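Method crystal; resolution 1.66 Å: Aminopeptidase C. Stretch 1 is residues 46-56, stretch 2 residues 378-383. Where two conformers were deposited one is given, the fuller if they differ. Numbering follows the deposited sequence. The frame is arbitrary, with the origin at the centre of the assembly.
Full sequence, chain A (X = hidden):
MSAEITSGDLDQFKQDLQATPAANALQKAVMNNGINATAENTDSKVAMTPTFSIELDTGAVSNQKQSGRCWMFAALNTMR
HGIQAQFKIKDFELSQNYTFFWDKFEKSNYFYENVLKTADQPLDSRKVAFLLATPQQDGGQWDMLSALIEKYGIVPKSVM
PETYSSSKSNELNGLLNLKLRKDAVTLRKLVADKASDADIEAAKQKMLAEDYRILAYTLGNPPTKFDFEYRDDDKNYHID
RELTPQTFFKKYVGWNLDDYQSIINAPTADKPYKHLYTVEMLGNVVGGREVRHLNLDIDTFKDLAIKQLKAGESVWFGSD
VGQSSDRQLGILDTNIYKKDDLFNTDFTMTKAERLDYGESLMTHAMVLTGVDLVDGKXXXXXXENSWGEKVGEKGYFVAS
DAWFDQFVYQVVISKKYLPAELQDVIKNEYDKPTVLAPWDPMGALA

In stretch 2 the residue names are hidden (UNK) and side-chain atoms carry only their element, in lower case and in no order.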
# COMPACT_ATOMS: atom_id res chain seq x y z
N VAL A 46 -8.33 -20.23 22.95
CA VAL A 46 -7.66 -20.61 24.18
C VAL A 46 -7.26 -22.10 24.20
O VAL A 46 -6.10 -22.42 24.52
CB VAL A 46 -8.46 -20.15 25.41
CG1 VAL A 46 -7.92 -20.69 26.73
CG2 VAL A 46 -8.57 -18.59 25.39
N ALA A 47 -8.19 -22.98 23.85
CA ALA A 47 -7.98 -24.43 23.88
C ALA A 47 -6.94 -24.86 22.88
O ALA A 47 -6.30 -25.86 23.08
CB ALA A 47 -9.30 -25.16 23.63
N MSE A 48 -6.79 -24.11 21.80
CA MSE A 48 -5.97 -24.51 20.62
C MSE A 48 -4.60 -23.88 20.63
O MSE A 48 -3.94 -23.74 19.61
CB MSE A 48 -6.72 -24.25 19.35
CG MSE A 48 -8.00 -25.08 19.26
SE MSE A 48 -7.50 -27.01 19.06
CE MSE A 48 -8.21 -27.69 20.75
N THR A 49 -4.11 -23.51 21.79
CA THR A 49 -2.75 -22.96 21.84
C THR A 49 -1.79 -24.02 21.32
O THR A 49 -1.97 -25.21 21.57
CB THR A 49 -2.27 -22.61 23.24
OG1 THR A 49 -2.30 -23.81 24.01
CG2 THR A 49 -3.12 -21.50 23.81
N PRO A 50 -0.81 -23.60 20.53
CA PRO A 50 0.01 -24.57 19.79
C PRO A 50 1.14 -25.16 20.66
O PRO A 50 2.30 -24.83 20.46
CB PRO A 50 0.51 -23.72 18.62
CG PRO A 50 0.68 -22.36 19.22
CD PRO A 50 -0.58 -22.22 20.05
N THR A 51 0.75 -25.93 21.69
CA THR A 51 1.70 -26.66 22.48
C THR A 51 1.38 -28.15 22.41
O THR A 51 0.24 -28.53 22.61
CB THR A 51 1.64 -26.22 23.96
OG1 THR A 51 1.78 -24.80 24.00
CG2 THR A 51 2.73 -26.88 24.75
N PHE A 52 2.40 -28.97 22.22
CA PHE A 52 2.25 -30.38 21.93
C PHE A 52 3.25 -31.27 22.63
O PHE A 52 4.47 -31.08 22.49
CB PHE A 52 2.37 -30.63 20.42
CG PHE A 52 1.50 -29.70 19.60
CD1 PHE A 52 0.21 -30.06 19.30
CD2 PHE A 52 2.00 -28.51 19.11
CE1 PHE A 52 -0.64 -29.22 18.58
CE2 PHE A 52 1.23 -27.68 18.27
CZ PHE A 52 -0.11 -28.04 18.01
N SER A 53 2.74 -32.19 23.43
CA SER A 53 3.61 -33.10 24.20
C SER A 53 4.53 -33.93 23.29
O SER A 53 5.65 -34.22 23.69
CB SER A 53 2.78 -34.00 25.18
OG SER A 53 2.00 -34.94 24.51
N ILE A 54 4.08 -34.25 22.08
CA ILE A 54 4.93 -34.91 21.05
C ILE A 54 5.05 -33.93 19.91
O ILE A 54 4.04 -33.54 19.33
CB ILE A 54 4.25 -36.18 20.52
CG1 ILE A 54 4.06 -37.05 21.73
CG2 ILE A 54 5.11 -36.77 19.37
CD1 ILE A 54 3.37 -38.32 21.44
N GLU A 55 6.26 -33.49 19.65
CA GLU A 55 6.48 -32.52 18.62
C GLU A 55 7.74 -32.80 17.85
O GLU A 55 8.84 -32.77 18.44
CB GLU A 55 6.56 -31.15 19.23
CG GLU A 55 6.52 -30.06 18.17
CD GLU A 55 6.47 -28.66 18.81
OE1 GLU A 55 6.90 -28.52 19.98
OE2 GLU A 55 6.01 -27.70 18.19
N LEU A 56 7.63 -33.01 16.55
CA LEU A 56 8.82 -33.20 15.71
C LEU A 56 9.43 -31.85 15.36
O LEU A 56 8.72 -30.82 15.23
CB LEU A 56 8.46 -33.94 14.40
CG LEU A 56 7.60 -35.21 14.60
CD1 LEU A 56 7.26 -35.91 13.30
CD2 LEU A 56 8.17 -36.16 15.58
N UNK A 378 -5.34 -37.98 22.73
CA UNK A 378 -4.96 -36.80 21.95
C UNK A 378 -5.93 -35.65 22.15
O UNK A 378 -7.15 -35.87 22.13
c UNK A 378 -5.61 -39.12 21.87
c UNK A 378 -5.03 -37.32 20.53
c UNK A 378 -6.00 -38.46 20.58
N UNK A 379 -5.45 -34.43 22.39
CA UNK A 379 -6.40 -33.27 22.46
C UNK A 379 -6.36 -32.38 21.21
O UNK A 379 -7.34 -31.67 20.90
c UNK A 379 -6.30 -33.32 24.98
c UNK A 379 -6.08 -32.46 23.74
o UNK A 379 -4.73 -32.03 23.69
N UNK A 380 -5.17 -32.36 20.60
CA UNK A 380 -4.87 -31.50 19.48
C UNK A 380 -3.62 -32.02 18.76
O UNK A 380 -2.84 -32.74 19.34
c UNK A 380 -2.98 -28.05 22.70
n UNK A 380 -3.38 -26.72 23.22
c UNK A 380 -4.71 -30.02 19.85
c UNK A 380 -3.78 -29.73 20.97
c UNK A 380 -3.98 -28.35 21.58
N UNK A 381 -3.56 -31.68 17.46
CA UNK A 381 -2.59 -32.21 16.52
C UNK A 381 -1.93 -31.01 15.86
O UNK A 381 -2.59 -29.98 15.52
c UNK A 381 -3.61 -38.32 16.21
c UNK A 381 -2.56 -36.26 15.48
c UNK A 381 -3.74 -35.56 15.89
c UNK A 381 -4.78 -36.28 16.53
c UNK A 381 -4.74 -37.66 16.70
c UNK A 381 -5.34 -34.11 16.48
c UNK A 381 -2.55 -37.63 15.58
n UNK A 381 -5.76 -35.38 16.89
c UNK A 381 -4.09 -34.17 15.97
c UNK A 381 -3.28 -33.00 15.44
N UNK A 382 -0.62 -31.14 15.65
CA UNK A 382 0.16 -30.11 15.01
C UNK A 382 0.25 -30.40 13.52
O UNK A 382 0.58 -31.53 13.06
c UNK A 382 1.55 -29.98 15.60
c UNK A 382 3.79 -28.80 15.63
n UNK A 382 5.90 -27.45 15.41
c UNK A 382 2.43 -28.93 14.96
c UNK A 382 4.44 -27.48 15.19
N UNK A 383 -0.01 -29.37 12.73
CA UNK A 383 -0.22 -29.54 11.29
C UNK A 383 0.70 -28.65 10.47
O UNK A 383 0.65 -27.40 10.57
c UNK A 383 -2.52 -30.22 11.60
c UNK A 383 -1.69 -29.25 10.90
c UNK A 383 -1.94 -29.32 9.38
O HOH W 1 -3.17 -26.10 25.81
O HOH W 2 6.70 -29.71 13.87

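Position 378 opens the stretch with three side-chain carbons and no heteroatom. One of them lies within bonding distance of the position's own backbone N, so the chain closes into a five-membered ring, and nothing on stretch 1 is within reach. A ring closed onto the main chain is unique to proline: this is Pro-378.

Position 379 carries three side-chain atoms, two carbons and one oxygen, with the first carbon bearing both the oxygen and the second carbon. The CA-to-CB bond runs sideways to stretch 1, and it is the backbone that makes the contact, its O lying 4.1 Å from CE of Met-48, a selenomethionine. A beta-branched side chain with a hydroxyl and a methyl identifies Thr-379, whose hydroxyl is hydrogen-bonded elsewhere in the structure.

At position 380 four carbons follow one another in an unbranched row and end in a nitrogen. The CA-to-CB bond points toward stretch 1, and the residue is buried. Its first carbon, CB, lies 4.2 Å from SE of Met-48, and the terminal nitrogen reaches main-chain carbonyls at and just after the end of the helix. Four carbons and a terminal amine make Lys-380. Beyond a chi1 of 51° the chain is extended, which carries NZ to the main-chain carbonyls: NZ of Lys-380 donates hydrogen bonds to O of Ala-47 at 3.0 Å and to O of Thr-49 at 2.6 Å. A water accepts a further bond from NZ of Lys-380 at 2.7 Å and also binds OG1 of Thr-49 at 3.0 Å. Lower down, CE of Lys-380 packs 3.3 Å from O of Thr-51, a carbonyl buried here without a polar partner.

Position 381 has ten side-chain atoms: one carbon, then fused five- and six-membered rings containing eight carbons and one nitrogen. This indole defines Trp-381. Its CA-to-CB bond points away from stretch 1, so the contact falls to the backbone, whose C lies 3.5 Å from CE1 of Phe-52.

Position 382 again shows four carbons in a row ending in nitrogen, and again the CA-to-CB bond points toward stretch 1. Its CB sits over one face of the Phe-52 ring, 3.5 Å from CZ, in a CH-pi contact only 12° off the ring normal. The atoms spell Lys-382. All four chi angles are t, and the extended chain brings NZ of Lys-382 to 2.8 Å from OE2 of Glu-55, a hydrogen bond within a salt bridge. A second water accepts from NZ of Lys-382 at 2.8 Å and donates to O of Leu-56 at 2.7 Å.

Position 383 has three side-chain carbons, one carrying the other two; its CA-to-CB bond points away, and it does not touch stretch 1. The beta-branched hydrocarbon is Val-383.

The contact thus rests on two lysines whose CA-to-CB bonds point toward stretch 1, with that of the intervening tryptophan pointing away. One ammonium binds the carbonyl of Ala-47, at the end of the helix, and that of Thr-49, just beyond it; the other pairs with a carboxylate, and Phe-52 fills the space between with nonpolar packing.

Stretch 2 (378-383) PTKWKV
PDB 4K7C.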